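Local coordinates for periplasmic binding protein (Pseudomonas aeruginosa, PDB 2R79), which binds heme in the periplasm and probably hands it on for transport into the cell, at residues A[143-148]-A[191-196]; A[155-160]-A[175-180]; A[171-176]-A[257-262]; A[197-202]-A[233-238]. One frame throughout, in Å; residues are numbered along the deposited sequence.

Interaction 1: residues A[143-148]-A[191-196]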
loop_
_atom_site.group_PDB
_atom_site.type_symbol
_atom_site.label_atom_id
_atom_site.label_comp_id
_atom_site.label_asym_id
_atom_site.label_seq_id
_atom_site.Cartn_x
_atom_site.Cartn_y
_atom_site.Cartn_z
ATOM N N GLY A 143 -31.400 -15.586 14.930
ATOM C CA GLY A 143 -31.818 -16.300 13.732
ATOM C C GLY A 143 -31.043 -15.705 12.567
ATOM O O GLY A 143 -31.063 -14.490 12.367
ATOM N N VAL A 144 -30.366 -16.543 11.788
ATOM C CA VAL A 144 -29.548 -16.051 10.684
ATOM C C VAL A 144 -29.711 -16.848 9.396
ATOM O O VAL A 144 -30.181 -17.985 9.410
ATOM C CB VAL A 144 -28.045 -16.079 11.096
ATOM C CG1 VAL A 144 -27.150 -15.617 9.947
ATOM C CG2 VAL A 144 -27.831 -15.200 12.325
ATOM N N LEU A 145 -29.330 -16.236 8.279
ATOM C CA LEU A 145 -29.374 -16.901 6.983
ATOM C C LEU A 145 -27.980 -16.808 6.362
ATOM O O LEU A 145 -27.292 -15.803 6.526
ATOM C CB LEU A 145 -30.392 -16.230 6.055
ATOM C CG LEU A 145 -31.871 -16.419 6.396
ATOM C CD1 LEU A 145 -32.721 -15.510 5.523
ATOM C CD2 LEU A 145 -32.260 -17.877 6.187
ATOM N N LEU A 146 -27.569 -17.867 5.673
ATOM C CA LEU A 146 -26.273 -17.918 4.988
ATOM C C LEU A 146 -26.616 -18.124 3.511
ATOM O O LEU A 146 -27.298 -19.083 3.158
ATOM C CB LEU A 146 -25.451 -19.107 5.506
ATOM C CG LEU A 146 -24.027 -19.492 5.058
ATOM C CD1 LEU A 146 -23.827 -19.261 3.585
ATOM C CD2 LEU A 146 -23.018 -18.720 5.849
ATOM N N VAL A 147 -26.153 -17.230 2.650
ATOM C CA VAL A 147 -26.447 -17.360 1.229
ATOM C C VAL A 147 -25.194 -17.395 0.373
ATOM O O VAL A 147 -24.213 -16.713 0.665
ATOM C CB VAL A 147 -27.337 -16.201 0.725
ATOM C CG1 VAL A 147 -28.654 -16.176 1.487
ATOM C CG2 VAL A 147 -26.610 -14.879 0.886
ATOM N N ILE A 148 -25.228 -18.209 -0.677
ATOM C CA ILE A 148 -24.111 -18.295 -1.598
ATOM C C ILE A 148 -24.510 -17.483 -2.818
ATOM O O ILE A 148 -25.557 -17.724 -3.416
ATOM C CB ILE A 148 -23.827 -19.730 -2.052
ATOM C CG1 ILE A 148 -23.583 -20.635 -0.842
ATOM C CG2 ILE A 148 -22.605 -19.730 -2.963
ATOM C CD1 ILE A 148 -22.473 -20.154 0.077
ATOM N N ALA A 191 -37.010 -12.268 2.932
ATOM C CA ALA A 191 -37.261 -11.035 3.665
ATOM C C ALA A 191 -38.246 -11.285 4.801
ATOM O O ALA A 191 -38.137 -10.694 5.876
ATOM C CB ALA A 191 -37.809 -9.977 2.734
ATOM N N ALA A 192 -39.210 -12.164 4.556
ATOM C CA ALA A 192 -40.210 -12.491 5.562
ATOM C C ALA A 192 -39.546 -13.118 6.774
ATOM O O ALA A 192 -39.967 -12.889 7.908
ATOM C CB ALA A 192 -41.238 -13.445 4.981
ATOM N N LEU A 193 -38.509 -13.915 6.528
ATOM C CA LEU A 193 -37.781 -14.570 7.610
ATOM C C LEU A 193 -37.146 -13.546 8.540
ATOM O O LEU A 193 -36.883 -13.837 9.705
ATOM C CB LEU A 193 -36.724 -15.512 7.040
ATOM C CG LEU A 193 -37.294 -16.832 6.524
ATOM C CD1 LEU A 193 -36.283 -17.524 5.631
ATOM C CD2 LEU A 193 -37.668 -17.717 7.711
ATOM N N ASP A 194 -36.910 -12.348 8.014
ATOM C CA ASP A 194 -36.349 -11.234 8.776
ATOM C C ASP A 194 -35.159 -11.606 9.660
ATOM O O ASP A 194 -35.224 -11.491 10.881
ATOM C CB ASP A 194 -37.446 -10.612 9.645
ATOM C CG ASP A 194 -37.160 -9.163 9.990
ATOM O OD1 ASP A 194 -37.887 -8.585 10.830
ATOM O OD2 ASP A 194 -36.206 -8.599 9.409
ATOM N N PRO A 195 -34.047 -12.032 9.049
ATOM C CA PRO A 195 -32.837 -12.423 9.778
ATOM C C PRO A 195 -32.212 -11.264 10.541
ATOM O O PRO A 195 -32.250 -10.123 10.088
ATOM C CB PRO A 195 -31.890 -12.896 8.675
ATOM C CG PRO A 195 -32.759 -13.087 7.496
ATOM C CD PRO A 195 -33.794 -12.031 7.605
ATOM N N VAL A 196 -31.629 -11.569 11.694
ATOM C CA VAL A 196 -30.945 -10.563 12.494
ATOM C C VAL A 196 -29.647 -10.223 11.762
ATOM O O VAL A 196 -29.130 -9.113 11.863
ATOM C CB VAL A 196 -30.613 -11.111 13.899
ATOM C CG1 VAL A 196 -29.467 -10.327 14.527
ATOM C CG2 VAL A 196 -31.843 -11.020 14.778
#

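Interaction 2: residues A[155-160]-A[175-180]. With SO4 (sulfate ion), chain B.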
loop_
_atom_site.group_PDB
_atom_site.type_symbol
_atom_site.label_atom_id
_atom_site.label_comp_id
_atom_site.label_asym_id
_atom_site.label_seq_id
_atom_site.Cartn_x
_atom_site.Cartn_y
_atom_site.Cartn_z
ATOM N N LEU A 155 -28.769 -16.549 -6.018
ATOM C CA LEU A 155 -28.680 -16.911 -4.612
ATOM C C LEU A 155 -29.078 -18.326 -4.237
ATOM O O LEU A 155 -30.137 -18.814 -4.628
ATOM C CB LEU A 155 -29.522 -15.954 -3.770
ATOM C CG LEU A 155 -29.057 -14.508 -3.654
ATOM C CD1 LEU A 155 -29.880 -13.816 -2.572
ATOM C CD2 LEU A 155 -27.583 -14.474 -3.287
ATOM N N LEU A 156 -28.212 -18.979 -3.472
ATOM C CA LEU A 156 -28.484 -20.315 -2.967
ATOM C C LEU A 156 -28.480 -20.177 -1.439
ATOM O O LEU A 156 -27.535 -19.638 -0.860
ATOM C CB LEU A 156 -27.403 -21.312 -3.409
ATOM C CG LEU A 156 -27.386 -21.811 -4.858
ATOM C CD1 LEU A 156 -26.247 -22.809 -5.030
ATOM C CD2 LEU A 156 -28.724 -22.477 -5.207
ATOM N N VAL A 157 -29.545 -20.631 -0.791
ATOM C CA VAL A 157 -29.630 -20.547 0.657
ATOM C C VAL A 157 -29.150 -21.845 1.277
ATOM O O VAL A 157 -29.555 -22.927 0.851
ATOM C CB VAL A 157 -31.077 -20.286 1.124
ATOM C CG1 VAL A 157 -31.134 -20.235 2.647
ATOM C CG2 VAL A 157 -31.579 -18.986 0.533
ATOM N N ALA A 158 -28.289 -21.736 2.284
ATOM C CA ALA A 158 -27.757 -22.914 2.968
ATOM C C ALA A 158 -28.777 -23.508 3.927
ATOM O O ALA A 158 -29.098 -22.926 4.966
ATOM C CB ALA A 158 -26.477 -22.559 3.732
ATOM N N GLY A 159 -29.283 -24.677 3.570
ATOM C CA GLY A 159 -30.245 -25.341 4.415
ATOM C C GLY A 159 -29.531 -26.334 5.300
ATOM O O GLY A 159 -28.308 -26.271 5.461
ATOM N N ARG A 160 -30.298 -27.259 5.860
ATOM C CA ARG A 160 -29.773 -28.280 6.739
ATOM C C ARG A 160 -28.800 -29.212 6.023
ATOM O O ARG A 160 -28.949 -29.492 4.838
ATOM C CB ARG A 160 -30.925 -29.097 7.324
ATOM C CG ARG A 160 -31.967 -28.283 8.101
ATOM C CD ARG A 160 -32.446 -29.078 9.309
ATOM N NE ARG A 160 -32.524 -30.502 8.984
ATOM C CZ ARG A 160 -32.491 -31.487 9.877
ATOM N NH1 ARG A 160 -32.385 -31.216 11.173
ATOM N NH2 ARG A 160 -32.541 -32.747 9.466
ATOM N N ASN A 175 -30.023 -21.368 12.202
ATOM C CA ASN A 175 -30.263 -21.282 10.767
ATOM C C ASN A 175 -31.778 -21.205 10.572
ATOM O O ASN A 175 -32.507 -22.108 10.971
ATOM C CB ASN A 175 -29.695 -22.515 10.059
ATOM C CG ASN A 175 -29.743 -22.392 8.543
ATOM O OD1 ASN A 175 -29.310 -23.300 7.827
ATOM N ND2 ASN A 175 -30.261 -21.270 8.046
ATOM N N LEU A 176 -32.237 -20.113 9.971
ATOM C CA LEU A 176 -33.655 -19.887 9.732
ATOM C C LEU A 176 -34.237 -20.728 8.604
ATOM O O LEU A 176 -35.450 -20.877 8.504
ATOM C CB LEU A 176 -33.889 -18.408 9.435
ATOM C CG LEU A 176 -34.314 -17.479 10.572
ATOM C CD1 LEU A 176 -34.018 -18.084 11.926
ATOM C CD2 LEU A 176 -33.621 -16.151 10.393
ATOM N N ALA A 177 -33.370 -21.269 7.753
ATOM C CA ALA A 177 -33.801 -22.089 6.625
ATOM C C ALA A 177 -34.100 -23.498 7.113
ATOM O O ALA A 177 -33.309 -24.070 7.846
ATOM C CB ALA A 177 -32.709 -22.125 5.561
ATOM N N THR A 178 -35.237 -24.056 6.705
ATOM C CA THR A 178 -35.598 -25.396 7.139
ATOM C C THR A 178 -35.461 -26.443 6.050
ATOM O O THR A 178 -35.631 -27.627 6.312
ATOM C CB THR A 178 -37.041 -25.442 7.711
ATOM O OG1 THR A 178 -37.991 -25.114 6.686
ATOM C CG2 THR A 178 -37.179 -24.452 8.868
ATOM N N HIS A 179 -35.156 -26.022 4.829
ATOM C CA HIS A 179 -34.985 -26.982 3.745
ATOM C C HIS A 179 -33.654 -27.726 3.882
ATOM O O HIS A 179 -32.835 -27.416 4.748
ATOM C CB HIS A 179 -35.019 -26.287 2.385
ATOM C CG HIS A 179 -33.922 -25.288 2.191
ATOM N ND1 HIS A 179 -34.035 -23.970 2.579
ATOM C CD2 HIS A 179 -32.681 -25.417 1.663
ATOM C CE1 HIS A 179 -32.915 -23.331 2.295
ATOM N NE2 HIS A 179 -32.076 -24.187 1.739
ATOM N N GLU A 180 -33.449 -28.689 2.992
ATOM C CA GLU A 180 -32.251 -29.518 2.952
ATOM C C GLU A 180 -31.352 -29.066 1.803
ATOM O O GLU A 180 -31.838 -28.794 0.707
ATOM C CB GLU A 180 -32.657 -30.975 2.721
ATOM C CG GLU A 180 -31.912 -31.988 3.553
ATOM C CD GLU A 180 -32.163 -31.803 5.035
ATOM O OE1 GLU A 180 -33.341 -31.699 5.445
ATOM O OE2 GLU A 180 -31.178 -31.765 5.795
HETATM S S SO4 B . -36.331 -29.571 0.346
HETATM O O1 SO4 B . -37.085 -28.402 0.871
HETATM O O2 SO4 B . -36.858 -30.640 -0.557
HETATM O O3 SO4 B . -34.838 -29.320 0.340
HETATM O O4 SO4 B . -36.300 -28.820 -0.953
#

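Interaction 3: residues A[171-176]-A[257-262]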
loop_
_atom_site.group_PDB
_atom_site.type_symbol
_atom_site.label_atom_id
_atom_site.label_comp_id
_atom_site.label_asym_id
_atom_site.label_seq_id
_atom_site.Cartn_x
_atom_site.Cartn_y
_atom_site.Cartn_z
ATOM N N ALA A 171 -21.175 -21.370 15.148
ATOM C CA ALA A 171 -20.881 -19.991 15.536
ATOM C C ALA A 171 -21.925 -19.430 16.502
ATOM O O ALA A 171 -21.883 -18.257 16.854
ATOM C CB ALA A 171 -20.763 -19.096 14.298
ATOM N N GLY A 172 -22.871 -20.266 16.918
ATOM C CA GLY A 172 -23.885 -19.820 17.860
ATOM C C GLY A 172 -25.174 -19.233 17.303
ATOM O O GLY A 172 -25.948 -18.641 18.045
ATOM N N ALA A 173 -25.426 -19.396 16.010
ATOM C CA ALA A 173 -26.643 -18.852 15.411
ATOM C C ALA A 173 -27.650 -19.952 15.119
ATOM O O ALA A 173 -27.316 -21.135 15.176
ATOM C CB ALA A 173 -26.303 -18.111 14.125
ATOM N N ARG A 174 -28.884 -19.547 14.822
ATOM C CA ARG A 174 -29.962 -20.481 14.467
ATOM C C ARG A 174 -30.226 -20.311 12.979
ATOM O O ARG A 174 -30.602 -19.222 12.536
ATOM C CB ARG A 174 -31.254 -20.150 15.221
ATOM C CG ARG A 174 -31.200 -20.367 16.726
ATOM C CD ARG A 174 -31.730 -21.729 17.128
ATOM N NE ARG A 174 -31.911 -21.815 18.575
ATOM C CZ ARG A 174 -30.948 -22.115 19.447
ATOM N NH1 ARG A 174 -29.714 -22.369 19.027
ATOM N NH2 ARG A 174 -31.221 -22.149 20.745
ATOM N N ASN A 175 -30.023 -21.368 12.202
ATOM C CA ASN A 175 -30.263 -21.282 10.767
ATOM C C ASN A 175 -31.778 -21.205 10.572
ATOM O O ASN A 175 -32.507 -22.108 10.971
ATOM C CB ASN A 175 -29.695 -22.515 10.059
ATOM C CG ASN A 175 -29.743 -22.392 8.543
ATOM O OD1 ASN A 175 -29.310 -23.300 7.827
ATOM N ND2 ASN A 175 -30.261 -21.270 8.046
ATOM N N LEU A 176 -32.237 -20.113 9.971
ATOM C CA LEU A 176 -33.655 -19.887 9.732
ATOM C C LEU A 176 -34.237 -20.728 8.604
ATOM O O LEU A 176 -35.450 -20.877 8.504
ATOM C CB LEU A 176 -33.889 -18.408 9.435
ATOM C CG LEU A 176 -34.314 -17.479 10.572
ATOM C CD1 LEU A 176 -34.018 -18.084 11.926
ATOM C CD2 LEU A 176 -33.621 -16.151 10.393
ATOM N N ALA A 257 -18.340 -13.616 17.173
ATOM C CA ALA A 257 -18.122 -12.291 17.758
ATOM C C ALA A 257 -19.156 -11.321 17.171
ATOM O O ALA A 257 -19.678 -10.449 17.873
ATOM C CB ALA A 257 -16.706 -11.800 17.464
ATOM N N ALA A 258 -19.455 -11.482 15.883
ATOM C CA ALA A 258 -20.448 -10.637 15.213
ATOM C C ALA A 258 -21.866 -11.008 15.672
ATOM O O ALA A 258 -22.746 -10.150 15.731
ATOM C CB ALA A 258 -20.339 -10.797 13.706
ATOM N N PHE A 259 -22.074 -12.288 15.992
ATOM C CA PHE A 259 -23.377 -12.782 16.443
ATOM C C PHE A 259 -23.695 -12.415 17.899
ATOM O O PHE A 259 -24.863 -12.292 18.269
ATOM C CB PHE A 259 -23.452 -14.304 16.262
ATOM C CG PHE A 259 -23.494 -14.753 14.814
ATOM C CD1 PHE A 259 -23.267 -16.085 14.484
ATOM C CD2 PHE A 259 -23.773 -13.851 13.789
ATOM C CE1 PHE A 259 -23.316 -16.517 13.155
ATOM C CE2 PHE A 259 -23.825 -14.269 12.456
ATOM C CZ PHE A 259 -23.596 -15.605 12.140
ATOM N N TYR A 260 -22.656 -12.257 18.720
ATOM C CA TYR A 260 -22.817 -11.880 20.128
ATOM C C TYR A 260 -21.894 -10.698 20.376
ATOM O O TYR A 260 -20.877 -10.829 21.049
ATOM C CB TYR A 260 -22.417 -13.028 21.057
ATOM C CG TYR A 260 -23.256 -14.260 20.899
ATOM C CD1 TYR A 260 -22.960 -15.209 19.923
ATOM C CD2 TYR A 260 -24.399 -14.447 21.680
ATOM C CE1 TYR A 260 -23.789 -16.314 19.721
ATOM C CE2 TYR A 260 -25.228 -15.541 21.487
ATOM C CZ TYR A 260 -24.918 -16.471 20.506
ATOM O OH TYR A 260 -25.732 -17.563 20.323
ATOM N N PRO A 261 -22.245 -9.523 19.838
ATOM C CA PRO A 261 -21.445 -8.301 19.983
ATOM C C PRO A 261 -21.175 -7.828 21.407
ATOM O O PRO A 261 -20.244 -7.061 21.633
ATOM C CB PRO A 261 -22.228 -7.278 19.161
ATOM C CG PRO A 261 -23.638 -7.743 19.297
ATOM C CD PRO A 261 -23.516 -9.239 19.147
ATOM N N SER A 262 -21.984 -8.285 22.357
ATOM C CA SER A 262 -21.823 -7.899 23.759
ATOM C C SER A 262 -20.965 -8.870 24.550
ATOM O O SER A 262 -21.073 -8.945 25.772
ATOM C CB SER A 262 -23.183 -7.784 24.443
ATOM O OG SER A 262 -23.942 -6.752 23.853
#

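Interaction 4: residues A[197-202]-A[233-238]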
loop_
_atom_site.group_PDB
_atom_site.type_symbol
_atom_site.label_atom_id
_atom_site.label_comp_id
_atom_site.label_asym_id
_atom_site.label_seq_id
_atom_site.Cartn_x
_atom_site.Cartn_y
_atom_site.Cartn_z
ATOM N N ALA A 197 -29.133 -11.197 11.020
ATOM C CA ALA A 197 -27.904 -11.029 10.260
ATOM C C ALA A 197 -27.930 -11.971 9.074
ATOM O O ALA A 197 -28.544 -13.036 9.128
ATOM C CB ALA A 197 -26.690 -11.333 11.137
ATOM N N VAL A 198 -27.271 -11.571 7.998
ATOM C CA VAL A 198 -27.208 -12.393 6.808
ATOM C C VAL A 198 -25.746 -12.595 6.452
ATOM O O VAL A 198 -24.985 -11.634 6.392
ATOM C CB VAL A 198 -27.931 -11.712 5.622
ATOM C CG1 VAL A 198 -27.787 -12.550 4.366
ATOM C CG2 VAL A 198 -29.395 -11.524 5.951
ATOM N N VAL A 199 -25.349 -13.843 6.238
ATOM C CA VAL A 199 -23.971 -14.143 5.869
ATOM C C VAL A 199 -23.926 -14.401 4.364
ATOM O O VAL A 199 -24.647 -15.249 3.850
ATOM C CB VAL A 199 -23.438 -15.376 6.641
ATOM C CG1 VAL A 199 -22.033 -15.745 6.135
ATOM C CG2 VAL A 199 -23.375 -15.063 8.135
ATOM N N ILE A 200 -23.083 -13.652 3.662
ATOM C CA ILE A 200 -22.965 -13.764 2.213
ATOM C C ILE A 200 -21.618 -14.323 1.784
ATOM O O ILE A 200 -20.570 -13.793 2.148
ATOM C CB ILE A 200 -23.102 -12.389 1.544
ATOM C CG1 ILE A 200 -24.353 -11.687 2.059
ATOM C CG2 ILE A 200 -23.127 -12.546 0.031
ATOM C CD1 ILE A 200 -24.126 -10.223 2.381
ATOM N N ALA A 201 -21.656 -15.398 1.010
ATOM C CA ALA A 201 -20.448 -16.005 0.491
ATOM C C ALA A 201 -20.590 -15.808 -1.008
ATOM O O ALA A 201 -21.355 -16.510 -1.668
ATOM C CB ALA A 201 -20.400 -17.477 0.835
ATOM N N ASP A 202 -19.879 -14.826 -1.542
ATOM C CA ASP A 202 -19.957 -14.544 -2.959
ATOM C C ASP A 202 -18.732 -15.074 -3.697
ATOM O O ASP A 202 -17.601 -14.878 -3.267
ATOM C CB ASP A 202 -20.099 -13.037 -3.176
ATOM C CG ASP A 202 -20.622 -12.701 -4.557
ATOM O OD1 ASP A 202 -19.933 -13.011 -5.553
ATOM O OD2 ASP A 202 -21.728 -12.132 -4.648
ATOM N N LEU A 233 -22.919 -9.709 6.607
ATOM C CA LEU A 233 -21.543 -10.156 6.760
ATOM C C LEU A 233 -21.036 -10.918 5.545
ATOM O O LEU A 233 -21.690 -11.830 5.050
ATOM C CB LEU A 233 -21.440 -11.024 8.010
ATOM C CG LEU A 233 -22.162 -10.430 9.230
ATOM C CD1 LEU A 233 -22.210 -11.444 10.358
ATOM C CD2 LEU A 233 -21.467 -9.155 9.678
ATOM N N VAL A 234 -19.860 -10.542 5.065
ATOM C CA VAL A 234 -19.289 -11.196 3.898
ATOM C C VAL A 234 -18.266 -12.222 4.324
ATOM O O VAL A 234 -17.285 -11.903 4.993
ATOM C CB VAL A 234 -18.657 -10.166 2.952
ATOM C CG1 VAL A 234 -18.119 -10.854 1.704
ATOM C CG2 VAL A 234 -19.713 -9.133 2.569
ATOM N N LEU A 235 -18.514 -13.467 3.939
ATOM C CA LEU A 235 -17.642 -14.571 4.297
ATOM C C LEU A 235 -16.840 -15.080 3.107
ATOM O O LEU A 235 -17.329 -15.101 1.974
ATOM C CB LEU A 235 -18.470 -15.732 4.859
ATOM C CG LEU A 235 -17.678 -16.877 5.492
ATOM C CD1 LEU A 235 -17.136 -16.417 6.836
ATOM C CD2 LEU A 235 -18.563 -18.092 5.676
ATOM N N ASP A 236 -15.610 -15.497 3.386
ATOM C CA ASP A 236 -14.724 -16.050 2.371
ATOM C C ASP A 236 -15.382 -17.330 1.858
ATOM O O ASP A 236 -15.505 -18.306 2.589
ATOM C CB ASP A 236 -13.369 -16.371 3.000
ATOM C CG ASP A 236 -12.380 -16.942 2.008
ATOM O OD1 ASP A 236 -12.754 -17.154 0.829
ATOM O OD2 ASP A 236 -11.222 -17.184 2.418
ATOM N N PRO A 237 -15.807 -17.341 0.591
ATOM C CA PRO A 237 -16.458 -18.529 0.018
ATOM C C PRO A 237 -15.651 -19.830 0.042
ATOM O O PRO A 237 -16.241 -20.913 0.130
ATOM C CB PRO A 237 -16.806 -18.085 -1.406
ATOM C CG PRO A 237 -15.717 -17.097 -1.721
ATOM C CD PRO A 237 -15.612 -16.298 -0.432
ATOM N N THR A 238 -14.320 -19.733 -0.034
ATOM C CA THR A 238 -13.477 -20.931 -0.029
ATOM C C THR A 238 -13.602 -21.700 1.291
ATOM O O THR A 238 -13.257 -22.881 1.372
ATOM C CB THR A 238 -11.984 -20.591 -0.302
ATOM O OG1 THR A 238 -11.511 -19.639 0.659
ATOM C CG2 THR A 238 -11.826 -20.000 -1.690
HETATM O O HOH W 1 -17.924 -13.589 -0.371
#

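Interaction 1: residues A[143-148]-A[191-196]
The one flat group that matters here is the peptide carbonyl of Gly143; the puckered ring of Pro195 packs beside it. The proline ring meets Leu145 with one corner: its CG is 3.6 Å from Leu145 CG, and the two side chains cross obliquely. CB of the same ring lies 4.1 Å from Gly143 O. At the carbonyl, Val196 N-H arrives nearly along the C=O axis and bonds to Gly143 O at 3.1 Å. The bond is fairly straight, 159° at the hydrogen. The setting is a helix-to-strand turn in the C-terminal lobe of a periplasmic binding protein. Helix 187-193 gives way to a turn beside the start of strand 143-150, and the chain then enters strand 197-202, the parallel neighbour of 143-150. Asp194 makes the break. It has positive phi, its N still bonds back to Ala191 O, and its own O takes a hydrogen bond from Arg225. Leu145 has CG anti to the carbonyl carbon, chi1 -71°, which turns both methyls to the turn. Leu193 CD1 sits across them at about a right angle, 4.1 Å from Leu145 CD2. Leu176 packs on Leu145 as well.

Interaction 2: residues A[155-160]-A[175-180]
A histidine side chain bonds to a backbone carbonyl of strand 155-158, beside the ordinary backbone bonds. The place is the mixed sheet of the C-terminal lobe, where loop 175-180 runs into strand 182-183, the antiparallel partner of 155-158. His179 NE2 donates to Val157 O at 3.0 Å. The acceptor lies in the ring plane, but the donor stands 56° above the carbonyl plane, so the bond meets the C=O from one side. His179 CG sits between the backbone N and the carbonyl carbon, chi1 62°, which swings the ring back over the strand. CA of Gly159 lies over one ring face, a CH-pi contact 3.8 Å from the centroid. His179 CE1 touches Val157 CG1 at 3.6 Å, the side chains crossing near a right angle. Gly159 has no side chain, and His179 O passes by its CA to accept from Arg160 N at 2.8 Å. This belongs to a single backbone bridge, Arg160 with Glu180. Their side chains form a long salt bridge, Arg160 NE to Glu180 OE2 3.7 Å, the planes 88° apart. Asn161 also bonds to that OE2. A sulfate ion, probably from the crystallisation liquor, accepts from Glu180 N through O3 at 3.1 Å.

Interaction 3: residues A[171-176]-A[257-262]
Helix 248-259 ends at Phe259, against the place where helix 163-170 turns into strand 174-175. That turn is a Schellman motif, with Gly172 at positive phi. Phe259 has CG anti to the carbonyl carbon, chi1 -69°, and its ring reaches into the turn. CE1 does most of the touching: it is 3.8 Å from Ala171 CB and 3.5 Å from Ala173 CB. CD1 meets Ala171 O at the ring edge, at 3.5 Å. The same ring packs on Val144 and Leu168, so it helps join the helix to the sheet of the C-terminal lobe. Tyr260 is the first residue to leave the helix. Its ring comes in edge-on, with Ala171 O and Gly172 CA near its plane. Gly172 has no side chain in the way of CE1. The tip makes the polar link: OH donates to Gly172 O at 2.5 Å, in the carbonyl plane and on a lone pair. Gln136 NE2 also bonds to this OH, so two partners grip a buried hydroxyl. Beyond Pro261 the chain reaches another copy of the protein, where Ser262 OG is hydrogen-bonded to Leu19 O of the second subunit.

Interaction 4: residues A[197-202]-A[233-238]
Leu233 carries the largest share of this contact between two parallel strands. Strands 197-202 and 232-235 are the two arms of a beta-alpha-beta crossover through helix 207-217, in the C-terminal lobe. Leu233 CB lies 3.9 Å from Val198 O, and CG still borders that oxygen. CG is anti to the carbonyl carbon, chi1 -45°, so the chain bends off the sheet. CD1 reaches Val199 CG2 at 4.4 Å and packs on Ala258 and Phe259. Leu233 and Val199 thus share the sheet face under helix 248-259. Ile200 and Val234 share the other face, under helix 207-217. The backbones are laced alternately. Leu233 N donates to Val198 O. Ile200 N gives a nearly straight bond to Leu233 O, 2.7 Å and 174°. Leu235 N closes on Ile200 O at 2.7 Å, from above the carbonyl plane. Past this point the strands part, and a water takes over: it accepts from Asp202 N at 2.6 Å and donates to Leu235 O at 2.9 Å. The Asp202 carboxylate is gripped by backbone N-H groups, among them those of Gly152, Ala151 and Ser204. Pro237 CG lies 3.3 Å from Asp202 O, and Pro237 also touches the heme. Arg203, a heme-binding residue, directly follows Asp202. So the ends of both strands lead to the pocket. Asp236 forms an Asx turn there, its OD1 taking both Thr238 N and Thr238 OG1, with the N-H 56° out of the carboxylate plane.

How the interactions relate
From the N terminus, the first segment met is 143-148, on a strand with three neighbours. Interaction 2 closes first, bringing 175-180 back to 155-160. It lies wholly within the larger loop that interaction 1 closes when 191-196 returns to 143-148. Interaction 3 opens at 171-176, inside that loop, and closes far later at 257-262, so it crosses interaction 1. It also shares Asn175 and Leu176 with interaction 2. Interaction 4 opens after interaction 1 has closed and finishes within the span of interaction 3. Phe259 of interaction 3 touches Leu233 and Val199 of interaction 4. Interactions 1, 2 and 4 hold the sheet and its flanking turns together; interaction 3 adds the end of helix 248-259.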